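Local coordinates for protein flavin-dependent thymidylate synthase (Thermus thermophilus, PDB 6J61) that probably catalyses the reductive methylation of dUMP to dTMP, taking the methyl group from methylenetetrahydrofolate and using FAD and NADPH, at residues Val70-Trp80 and Gln190-Ile200. Numbering follows the deposited sequence.
Sequences VKAPIFVARQW and QWEIRQYARAI. With PO4 (phosphate ion), chain L.
Tyr196 reaches from helix 191-200 to the end of strand 70-73 and donates its OH to Lys71 O at 2.6 Å, the one hydrogen bond that joins the two segments directly. The hydroxyl lies in the carbonyl plane on a lone pair, with a C=O...O angle of 137°. CG of Tyr196 stands anti to the carbonyl carbon (chi1 -85°), which sends the ring across to the strand, its OH leading; there Ala72 CB meets CZ at 3.4 Å and Val70 CG1 lies against CE1 and CD1. A phenylalanine in its place would probably keep much of this packing but leave Lys71 O without its side-chain donor.

Further apolar contacts come from helix 74-80, which crosses helix 191-200 at -67°. The Trp80 indole meets the Tyr196 ring obliquely, with CZ3 3.5 Å from Tyr196 CB and CZ2 3.4 Å from Ile200 CD1; Phe180 stacks on the same indole. Ile193 runs CD1 in beside Trp80 N and CB, while Val76 packs CG1 against Tyr196 CD2 and CG2 3.4 Å from Glu192 CB.

Polar groups gather at the start of helix 191-200. Gln190, its N-cap residue, places NE2 at the edge of the Phe75 ring, 3.1 Å from CE2, and donates to Glu192 OE1 from above the carboxylate plane; Gln190 OE1 accepts from Arg157 of the second subunit, and Glu192 OE2 forms a salt bridge with Arg109. From helix 74-80, Gln79 lays OE1 against Ile193 CG2 and donates NE2 to phosphate O1 at 2.8 Å; Arg82 and Ser92, Gly93 and Arg157 of the second subunit also hold the ion. The strand-to-helix junction at Pro73 and the helix packed on it thus form part of the ThyX core beside the predicted dUMP site shared between subunits, where the phosphate may mark the place of the nucleotide phosphate.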
ATOM      1  N   VAL A  70      -9.328 -17.339   9.824  1.00 35.05           N
ATOM      2  CA  VAL A  70      -8.191 -18.144  10.248  1.00 33.78           C
ATOM      3  C   VAL A  70      -8.001 -18.167  11.757  1.00 35.13           C
ATOM      4  O   VAL A  70      -8.109 -17.143  12.433  1.00 36.79           O
ATOM      5  CB  VAL A  70      -6.871 -17.614   9.613  1.00 33.26           C
ATOM      6  CG1 VAL A  70      -5.714 -18.596   9.871  1.00 30.03           C
ATOM      7  CG2 VAL A  70      -7.072 -17.366   8.124  1.00 30.63           C
ATOM      8  N   LYS A  71      -7.702 -19.350  12.278  1.00 35.39           N
ATOM      9  CA  LYS A  71      -7.455 -19.543  13.702  1.00 35.11           C
ATOM     10  C   LYS A  71      -6.029 -20.085  13.758  1.00 33.99           C
ATOM     11  O   LYS A  71      -5.728 -21.117  13.150  1.00 32.58           O
ATOM     12  CB  LYS A  71      -8.449 -20.566  14.270  1.00 37.36           C
ATOM     13  CG  LYS A  71      -8.338 -20.797  15.765  1.00 38.05           C
ATOM     14  CD  LYS A  71      -9.389 -21.772  16.265  1.00 37.89           C
ATOM     15  CE  LYS A  71      -9.258 -21.951  17.773  1.00 40.31           C
ATOM     16  NZ  LYS A  71     -10.118 -23.043  18.309  1.00 41.90           N
ATOM     17  N   ALA A  72      -5.151 -19.391  14.470  1.00 34.08           N
ATOM     18  CA  ALA A  72      -3.765 -19.822  14.546  1.00 34.18           C
ATOM     19  C   ALA A  72      -3.019 -19.283  15.743  1.00 34.36           C
ATOM     20  O   ALA A  72      -3.450 -18.338  16.389  1.00 33.56           O
ATOM     21  CB  ALA A  72      -3.033 -19.408  13.272  1.00 35.17           C
ATOM     22  N   PRO A  73      -1.861 -19.887  16.051  1.00 35.94           N
ATOM     23  CA  PRO A  73      -1.039 -19.454  17.184  1.00 35.73           C
ATOM     24  C   PRO A  73      -0.537 -18.034  16.908  1.00 38.05           C
ATOM     25  O   PRO A  73      -0.256 -17.673  15.762  1.00 40.52           O
ATOM     26  CB  PRO A  73       0.093 -20.478  17.196  1.00 33.24           C
ATOM     27  CG  PRO A  73      -0.532 -21.681  16.582  1.00 34.38           C
ATOM     28  CD  PRO A  73      -1.311 -21.110  15.443  1.00 33.17           C
ATOM     29  N   ILE A  74      -0.416 -17.231  17.955  1.00 37.85           N
ATOM     30  CA  ILE A  74       0.037 -15.869  17.794  1.00 36.75           C
ATOM     31  C   ILE A  74       1.348 -15.783  17.020  1.00 38.26           C
ATOM     32  O   ILE A  74       1.470 -14.950  16.118  1.00 39.60           O
ATOM     33  CB  ILE A  74       0.162 -15.174  19.173  1.00 35.68           C
ATOM     34  CG1 ILE A  74      -1.234 -14.917  19.729  1.00 37.07           C
ATOM     35  CG2 ILE A  74       0.889 -13.856  19.059  1.00 33.28           C
ATOM     36  CD1 ILE A  74      -1.238 -14.373  21.152  1.00 40.36           C
ATOM     37  N   PHE A  75       2.322 -16.638  17.335  1.00 37.32           N
ATOM     38  CA  PHE A  75       3.598 -16.560  16.624  1.00 37.91           C
ATOM     39  C   PHE A  75       3.452 -16.833  15.119  1.00 38.55           C
ATOM     40  O   PHE A  75       4.276 -16.402  14.317  1.00 38.59           O
ATOM     41  CB  PHE A  75       4.667 -17.480  17.255  1.00 36.77           C
ATOM     42  CG  PHE A  75       4.504 -18.935  16.934  1.00 37.28           C
ATOM     43  CD1 PHE A  75       3.501 -19.691  17.530  1.00 35.57           C
ATOM     44  CD2 PHE A  75       5.366 -19.553  16.035  1.00 37.08           C
ATOM     45  CE1 PHE A  75       3.360 -21.041  17.238  1.00 39.08           C
ATOM     46  CE2 PHE A  75       5.234 -20.902  15.736  1.00 39.24           C
ATOM     47  CZ  PHE A  75       4.228 -21.651  16.338  1.00 38.39           C
ATOM     48  N   VAL A  76       2.401 -17.540  14.731  1.00 38.55           N
ATOM     49  CA  VAL A  76       2.187 -17.767  13.315  1.00 39.11           C
ATOM     50  C   VAL A  76       1.491 -16.518  12.763  1.00 38.28           C
ATOM     51  O   VAL A  76       1.780 -16.065  11.647  1.00 39.65           O
ATOM     52  CB  VAL A  76       1.320 -19.011  13.074  1.00 38.77           C
ATOM     53  CG1 VAL A  76       0.841 -19.058  11.631  1.00 40.54           C
ATOM     54  CG2 VAL A  76       2.133 -20.249  13.369  1.00 39.47           C
ATOM     55  N   ALA A  77       0.597 -15.948  13.565  1.00 35.27           N
ATOM     56  CA  ALA A  77      -0.140 -14.753  13.172  1.00 34.08           C
ATOM     57  C   ALA A  77       0.781 -13.580  12.863  1.00 34.62           C
ATOM     58  O   ALA A  77       0.528 -12.821  11.930  1.00 34.72           O
ATOM     59  CB  ALA A  77      -1.122 -14.363  14.259  1.00 31.43           C
ATOM     60  N   ARG A  78       1.845 -13.434  13.646  1.00 35.51           N
ATOM     61  CA  ARG A  78       2.791 -12.346  13.456  1.00 36.93           C
ATOM     62  C   ARG A  78       3.568 -12.402  12.139  1.00 37.61           C
ATOM     63  O   ARG A  78       3.888 -11.354  11.562  1.00 37.82           O
ATOM     64  CB  ARG A  78       3.758 -12.276  14.645  1.00 38.06           C
ATOM     65  CG  ARG A  78       3.117 -11.636  15.865  1.00 43.77           C
ATOM     66  CD  ARG A  78       3.961 -11.760  17.115  1.00 47.45           C
ATOM     67  NE  ARG A  78       5.194 -10.980  17.070  1.00 51.44           N
ATOM     68  CZ  ARG A  78       6.417 -11.507  17.099  1.00 50.35           C
ATOM     69  NH1 ARG A  78       6.577 -12.822  17.164  1.00 47.61           N
ATOM     70  NH2 ARG A  78       7.480 -10.714  17.080  1.00 50.26           N
ATOM     71  N   GLN A  79       3.875 -13.609  11.664  1.00 36.08           N
ATOM     72  CA  GLN A  79       4.596 -13.762  10.405  1.00 36.20           C
ATOM     73  C   GLN A  79       3.596 -13.511   9.299  1.00 35.15           C
ATOM     74  O   GLN A  79       3.903 -12.933   8.260  1.00 35.72           O
ATOM     75  CB  GLN A  79       5.140 -15.179  10.270  1.00 37.29           C
ATOM     76  CG  GLN A  79       5.804 -15.667  11.529  1.00 39.33           C
ATOM     77  CD  GLN A  79       6.533 -16.965  11.323  1.00 39.81           C
ATOM     78  OE1 GLN A  79       5.993 -17.899  10.734  1.00 42.70           O
ATOM     79  NE2 GLN A  79       7.768 -17.041  11.815  1.00 39.59           N
ATOM     80  N   TRP A  80       2.381 -13.959   9.541  1.00 33.28           N
ATOM     81  CA  TRP A  80       1.333 -13.780   8.578  1.00 33.72           C
ATOM     82  C   TRP A  80       1.049 -12.291   8.386  1.00 34.84           C
ATOM     83  O   TRP A  80       0.828 -11.833   7.259  1.00 35.94           O
ATOM     84  CB  TRP A  80       0.071 -14.487   9.067  1.00 32.83           C
ATOM     85  CG  TRP A  80      -0.915 -14.814   7.991  1.00 30.75           C
ATOM     86  CD1 TRP A  80      -1.345 -13.995   6.981  1.00 32.20           C
ATOM     87  CD2 TRP A  80      -1.631 -16.040   7.846  1.00 29.43           C
ATOM     88  NE1 TRP A  80      -2.292 -14.641   6.214  1.00 32.35           N
ATOM     89  CE2 TRP A  80      -2.485 -15.898   6.725  1.00 30.95           C
ATOM     90  CE3 TRP A  80      -1.642 -17.242   8.554  1.00 25.94           C
ATOM     91  CZ2 TRP A  80      -3.335 -16.919   6.302  1.00 30.16           C
ATOM     92  CZ3 TRP A  80      -2.493 -18.255   8.134  1.00 28.71           C
ATOM     93  CH2 TRP A  80      -3.327 -18.088   7.020  1.00 27.27           C
ATOM     94  N   GLN A 190       8.670 -20.915   8.307  1.00 36.11           N
ATOM     95  CA  GLN A 190       8.535 -21.835   9.434  1.00 34.90           C
ATOM     96  C   GLN A 190       7.437 -22.854   9.141  1.00 34.94           C
ATOM     97  O   GLN A 190       6.385 -22.513   8.597  1.00 35.37           O
ATOM     98  CB  GLN A 190       8.222 -21.080  10.731  1.00 34.71           C
ATOM     99  CG  GLN A 190       8.509 -21.899  11.982  1.00 35.38           C
ATOM    100  CD  GLN A 190       8.465 -21.087  13.283  1.00 37.17           C
ATOM    101  OE1 GLN A 190       8.989 -19.967  13.366  1.00 36.69           O
ATOM    102  NE2 GLN A 190       7.856 -21.664  14.309  1.00 34.93           N
ATOM    103  N   TRP A 191       7.690 -24.107   9.506  1.00 34.73           N
ATOM    104  CA  TRP A 191       6.748 -25.201   9.283  1.00 35.44           C
ATOM    105  C   TRP A 191       5.284 -24.877   9.606  1.00 35.33           C
ATOM    106  O   TRP A 191       4.394 -25.158   8.798  1.00 36.75           O
ATOM    107  CB  TRP A 191       7.169 -26.443  10.090  1.00 36.49           C
ATOM    108  CG  TRP A 191       6.344 -27.670   9.787  1.00 37.18           C
ATOM    109  CD1 TRP A 191       6.552 -28.568   8.776  1.00 40.50           C
ATOM    110  CD2 TRP A 191       5.147 -28.100  10.458  1.00 36.64           C
ATOM    111  NE1 TRP A 191       5.558 -29.526   8.773  1.00 38.49           N
ATOM    112  CE2 TRP A 191       4.685 -29.262   9.795  1.00 37.47           C
ATOM    113  CE3 TRP A 191       4.421 -27.618  11.551  1.00 35.76           C
ATOM    114  CZ2 TRP A 191       3.532 -29.948  10.192  1.00 38.21           C
ATOM    115  CZ3 TRP A 191       3.268 -28.305  11.947  1.00 37.70           C
ATOM    116  CH2 TRP A 191       2.839 -29.457  11.266  1.00 38.01           C
ATOM    117  N   GLU A 192       5.027 -24.304  10.778  1.00 33.29           N
ATOM    118  CA  GLU A 192       3.650 -23.998  11.159  1.00 33.71           C
ATOM    119  C   GLU A 192       2.913 -23.202  10.090  1.00 34.11           C
ATOM    120  O   GLU A 192       1.847 -23.609   9.618  1.00 32.89           O
ATOM    121  CB  GLU A 192       3.594 -23.220  12.484  1.00 34.54           C
ATOM    122  CG  GLU A 192       3.861 -24.030  13.752  1.00 31.22           C
ATOM    123  CD  GLU A 192       5.206 -24.723  13.727  1.00 31.58           C
ATOM    124  OE1 GLU A 192       6.180 -24.152  13.186  1.00 32.09           O
ATOM    125  OE2 GLU A 192       5.292 -25.841  14.259  1.00 33.16           O
ATOM    126  N   ILE A 193       3.484 -22.071   9.699  1.00 33.35           N
ATOM    127  CA  ILE A 193       2.823 -21.248   8.715  1.00 33.00           C
ATOM    128  C   ILE A 193       2.809 -21.915   7.335  1.00 34.42           C
ATOM    129  O   ILE A 193       1.893 -21.679   6.538  1.00 34.08           O
ATOM    130  CB  ILE A 193       3.435 -19.823   8.671  1.00 31.22           C
ATOM    131  CG1 ILE A 193       2.505 -18.901   7.879  1.00 31.45           C
ATOM    132  CG2 ILE A 193       4.828 -19.853   8.075  1.00 30.66           C
ATOM    133  CD1 ILE A 193       2.719 -17.433   8.124  1.00 28.64           C
ATOM    134  N   ARG A 194       3.789 -22.770   7.054  1.00 34.06           N
ATOM    135  CA  ARG A 194       3.781 -23.450   5.761  1.00 35.96           C
ATOM    136  C   ARG A 194       2.484 -24.244   5.637  1.00 35.10           C
ATOM    137  O   ARG A 194       1.823 -24.208   4.601  1.00 33.81           O
ATOM    138  CB  ARG A 194       4.965 -24.413   5.614  1.00 37.51           C
ATOM    139  CG  ARG A 194       6.315 -23.748   5.600  1.00 40.37           C
ATOM    140  CD  ARG A 194       7.185 -24.333   4.497  1.00 44.71           C
ATOM    141  NE  ARG A 194       7.399 -25.764   4.646  1.00 45.46           N
ATOM    142  CZ  ARG A 194       8.151 -26.299   5.597  1.00 47.29           C
ATOM    143  NH1 ARG A 194       8.758 -25.518   6.476  1.00 47.02           N
ATOM    144  NH2 ARG A 194       8.304 -27.614   5.662  1.00 50.86           N
ATOM    145  N   GLN A 195       2.127 -24.951   6.710  1.00 34.96           N
ATOM    146  CA  GLN A 195       0.922 -25.769   6.733  1.00 34.81           C
ATOM    147  C   GLN A 195      -0.302 -24.915   6.466  1.00 34.02           C
ATOM    148  O   GLN A 195      -1.211 -25.341   5.765  1.00 36.92           O
ATOM    149  CB  GLN A 195       0.781 -26.501   8.080  1.00 34.91           C
ATOM    150  CG  GLN A 195       2.007 -27.326   8.486  1.00 36.74           C
ATOM    151  CD  GLN A 195       2.708 -27.979   7.292  1.00 40.51           C
ATOM    152  OE1 GLN A 195       2.101 -28.739   6.537  1.00 41.03           O
ATOM    153  NE2 GLN A 195       3.994 -27.669   7.115  1.00 40.86           N
ATOM    154  N   TYR A 196      -0.330 -23.706   7.012  1.00 32.67           N
ATOM    155  CA  TYR A 196      -1.465 -22.821   6.772  1.00 33.65           C
ATOM    156  C   TYR A 196      -1.489 -22.405   5.308  1.00 32.93           C
ATOM    157  O   TYR A 196      -2.547 -22.286   4.703  1.00 33.17           O
ATOM    158  CB  TYR A 196      -1.390 -21.579   7.673  1.00 33.52           C
ATOM    159  CG  TYR A 196      -1.971 -21.802   9.044  1.00 32.47           C
ATOM    160  CD1 TYR A 196      -3.350 -21.686   9.265  1.00 31.76           C
ATOM    161  CD2 TYR A 196      -1.154 -22.169  10.119  1.00 30.72           C
ATOM    162  CE1 TYR A 196      -3.901 -21.933  10.529  1.00 29.42           C
ATOM    163  CE2 TYR A 196      -1.690 -22.411  11.378  1.00 27.88           C
ATOM    164  CZ  TYR A 196      -3.062 -22.297  11.574  1.00 28.73           C
ATOM    165  OH  TYR A 196      -3.595 -22.583  12.806  1.00 31.70           O
ATOM    166  N   ALA A 197      -0.316 -22.181   4.736  1.00 34.16           N
ATOM    167  CA  ALA A 197      -0.234 -21.793   3.333  1.00 35.03           C
ATOM    168  C   ALA A 197      -0.705 -22.961   2.446  1.00 35.16           C
ATOM    169  O   ALA A 197      -1.310 -22.751   1.393  1.00 33.55           O
ATOM    170  CB  ALA A 197       1.211 -21.378   2.989  1.00 32.77           C
ATOM    171  N   ARG A 198      -0.432 -24.191   2.879  1.00 36.86           N
ATOM    172  CA  ARG A 198      -0.851 -25.368   2.120  1.00 39.56           C
ATOM    173  C   ARG A 198      -2.382 -25.413   2.078  1.00 38.24           C
ATOM    174  O   ARG A 198      -2.995 -25.632   1.027  1.00 37.67           O
ATOM    175  CB  ARG A 198      -0.312 -26.659   2.756  1.00 41.80           C
ATOM    176  CG  ARG A 198       1.197 -26.855   2.644  1.00 47.15           C
ATOM    177  CD  ARG A 198       1.533 -28.346   2.513  1.00 54.52           C
ATOM    178  NE  ARG A 198       2.509 -28.819   3.502  1.00 62.02           N
ATOM    179  CZ  ARG A 198       3.834 -28.775   3.356  1.00 64.54           C
ATOM    180  NH1 ARG A 198       4.374 -28.279   2.244  1.00 63.63           N
ATOM    181  NH2 ARG A 198       4.624 -29.232   4.326  1.00 64.07           N
ATOM    182  N   ALA A 199      -2.994 -25.197   3.234  1.00 36.66           N
ATOM    183  CA  ALA A 199      -4.440 -25.191   3.329  1.00 35.39           C
ATOM    184  C   ALA A 199      -5.011 -24.182   2.330  1.00 35.20           C
ATOM    185  O   ALA A 199      -5.896 -24.497   1.532  1.00 33.65           O
ATOM    186  CB  ALA A 199      -4.851 -24.820   4.741  1.00 35.08           C
ATOM    187  N   ILE A 200      -4.494 -22.964   2.380  1.00 34.54           N
ATOM    188  CA  ILE A 200      -4.964 -21.920   1.496  1.00 36.50           C
ATOM    189  C   ILE A 200      -4.753 -22.289   0.037  1.00 37.46           C
ATOM    190  O   ILE A 200      -5.647 -22.117  -0.794  1.00 35.66           O
ATOM    191  CB  ILE A 200      -4.257 -20.587   1.817  1.00 37.22           C
ATOM    192  CG1 ILE A 200      -4.713 -20.113   3.195  1.00 38.19           C
ATOM    193  CG2 ILE A 200      -4.557 -19.541   0.744  1.00 34.37           C
ATOM    194  CD1 ILE A 200      -4.136 -18.797   3.606  1.00 42.95           C
TER
HETATM  195  P   PO4 L 303       9.588 -14.217  13.598  1.00 52.77           P
HETATM  196  O1  PO4 L 303       8.535 -15.239  13.833  1.00 53.61           O
HETATM  197  O2  PO4 L 303      10.306 -13.950  14.869  1.00 52.11           O
HETATM  198  O3  PO4 L 303       8.960 -12.964  13.113  1.00 54.98           O
HETATM  199  O4  PO4 L 303      10.544 -14.714  12.575  1.00 52.25           O